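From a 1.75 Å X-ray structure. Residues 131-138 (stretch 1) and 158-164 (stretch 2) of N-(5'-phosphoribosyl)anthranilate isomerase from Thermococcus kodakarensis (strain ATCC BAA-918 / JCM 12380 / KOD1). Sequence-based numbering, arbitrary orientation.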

# COMPACT_ATOMS: atom_id res chain seq x y z
N ASP A 131 -12.06 0.02 -2.48
CA ASP A 131 -11.65 -0.79 -3.62
C ASP A 131 -10.68 -1.87 -3.18
O ASP A 131 -10.76 -3.02 -3.65
CB ASP A 131 -11.03 0.11 -4.69
CG ASP A 131 -10.77 -0.63 -6.01
OD1 ASP A 131 -11.71 -1.27 -6.53
OD2 ASP A 131 -9.63 -0.57 -6.53
N LYS A 132 -9.76 -1.55 -2.27
CA LYS A 132 -8.65 -2.45 -1.98
C LYS A 132 -8.29 -2.38 -0.51
O LYS A 132 -8.41 -1.34 0.14
CB LYS A 132 -7.40 -2.12 -2.82
CG LYS A 132 -7.47 -2.57 -4.27
CD LYS A 132 -6.08 -2.50 -4.92
CE LYS A 132 -6.12 -2.74 -6.43
NZ LYS A 132 -6.24 -4.16 -6.81
N ILE A 133 -7.84 -3.52 0.01
CA ILE A 133 -7.42 -3.70 1.39
C ILE A 133 -5.92 -3.95 1.40
O ILE A 133 -5.45 -4.91 0.78
CB ILE A 133 -8.15 -4.88 2.06
CG1 ILE A 133 -9.66 -4.61 2.16
CG2 ILE A 133 -7.54 -5.21 3.41
CD1 ILE A 133 -10.00 -3.47 3.03
N LEU A 134 -5.17 -3.10 2.09
CA LEU A 134 -3.74 -3.33 2.28
C LEU A 134 -3.48 -3.74 3.73
O LEU A 134 -3.99 -3.11 4.66
CB LEU A 134 -2.93 -2.08 1.93
CG LEU A 134 -1.40 -2.22 1.90
CD1 LEU A 134 -0.80 -1.35 0.76
CD2 LEU A 134 -0.81 -1.80 3.25
N LEU A 135 -2.70 -4.81 3.90
CA LEU A 135 -2.31 -5.29 5.22
C LEU A 135 -0.84 -4.95 5.43
O LEU A 135 0.04 -5.48 4.74
CB LEU A 135 -2.56 -6.79 5.37
CG LEU A 135 -4.01 -7.29 5.30
CD1 LEU A 135 -4.14 -8.78 5.63
CD2 LEU A 135 -4.90 -6.46 6.21
N ASP A 136 -0.57 -4.07 6.39
CA ASP A 136 0.79 -3.59 6.66
C ASP A 136 1.40 -4.41 7.79
O ASP A 136 1.08 -4.21 8.96
CB ASP A 136 0.74 -2.10 7.01
CG ASP A 136 2.11 -1.47 7.05
OD1 ASP A 136 2.26 -0.47 7.77
OD2 ASP A 136 3.04 -1.98 6.39
N THR A 137 2.32 -5.32 7.44
CA THR A 137 2.93 -6.23 8.40
C THR A 137 4.14 -5.59 9.09
O THR A 137 4.79 -4.70 8.55
CB THR A 137 3.37 -7.52 7.70
OG1 THR A 137 4.37 -7.22 6.73
CG2 THR A 137 2.19 -8.17 7.01
N GLY A 138 4.44 -6.09 10.29
CA GLY A 138 5.46 -5.51 11.15
C GLY A 138 6.80 -6.22 11.06
O GLY A 138 7.07 -7.01 10.15
N PRO A 158 -9.35 -10.09 -1.45
CA PRO A 158 -8.12 -10.05 -2.27
C PRO A 158 -7.18 -8.96 -1.78
O PRO A 158 -7.09 -7.86 -2.31
CB PRO A 158 -8.68 -9.77 -3.67
CG PRO A 158 -9.91 -8.97 -3.42
CD PRO A 158 -10.50 -9.48 -2.13
N ILE A 159 -6.45 -9.27 -0.71
CA ILE A 159 -5.71 -8.23 -0.00
C ILE A 159 -4.39 -7.95 -0.70
O ILE A 159 -3.87 -8.76 -1.48
CB ILE A 159 -5.50 -8.61 1.47
CG1 ILE A 159 -4.61 -9.86 1.59
CG2 ILE A 159 -6.85 -8.83 2.19
CD1 ILE A 159 -3.24 -9.60 2.15
N VAL A 160 -3.84 -6.77 -0.43
CA VAL A 160 -2.49 -6.38 -0.86
C VAL A 160 -1.59 -6.50 0.36
O VAL A 160 -1.81 -5.83 1.38
CB VAL A 160 -2.46 -4.95 -1.42
CG1 VAL A 160 -1.03 -4.56 -1.82
CG2 VAL A 160 -3.41 -4.80 -2.61
N LEU A 161 -0.58 -7.36 0.28
CA LEU A 161 0.36 -7.58 1.38
C LEU A 161 1.49 -6.57 1.30
O LEU A 161 2.09 -6.38 0.24
CB LEU A 161 0.93 -8.99 1.33
CG LEU A 161 1.85 -9.41 2.49
CD1 LEU A 161 1.11 -9.46 3.82
CD2 LEU A 161 2.51 -10.78 2.16
N ALA A 162 1.80 -5.93 2.43
CA ALA A 162 2.83 -4.89 2.47
C ALA A 162 3.64 -5.01 3.75
O ALA A 162 3.28 -5.74 4.68
CB ALA A 162 2.21 -3.48 2.38
N GLY A 163 4.74 -4.26 3.79
CA GLY A 163 5.55 -4.19 4.99
C GLY A 163 6.84 -4.97 4.91
O GLY A 163 6.84 -6.20 5.06
N GLY A 164 7.95 -4.27 4.68
CA GLY A 164 9.27 -4.87 4.71
C GLY A 164 9.54 -5.93 3.67
O GLY A 164 10.43 -6.76 3.88
O HOH W 1 -8.49 -5.98 -0.82

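The two stretches lie as parallel strands, in register from Leu134 with Val160 to Asp136 with Ala162. A ladder of backbone hydrogen bonds joins them. Val160 N donates to Ile133 O (2.7 Å), Leu135 N to Val160 O (2.9 Å), Ala162 N to Leu135 O (2.9 Å) and Thr137 N to Ala162 O (3.0 Å). Before the ladder, one water bridges the two stretches, donating to Pro158 O (2.8 Å) and accepting from Ile133 N (2.7 Å).

The contact buries 531 Å², both sides summed. The leucines, Val160 and Ala162 are buried, as suits apolar residues. Leu134, Asp136, Val160 and Ala162 share one face. The small methyl of Ala162 leaves a hollow that Leu134 fills. Leu134 CD2 and CD1 lie 3.6 and 4.0 Å from Ala162 CB, and CD1 also 4.1 Å from Val160 CG1. The aliphatic part of Lys132 borders this valine, CD to Val160 CG2 at 4.2 Å.

On the face of Leu135 and Leu161, Leu135 CD1 packs on Ile159 CD1 at 3.7 Å. Ile133 CG2 meets Ile159 CG2 at 3.9 Å. Thr137 CG2 lies 3.6 Å from Leu161 CD1, while its OG1 donates to Ala162 O at 2.8 Å.

At Gly163 an ideal CB would sit 2.4 Å from Thr137 O, a clash, and its backbone angles also call for glycine.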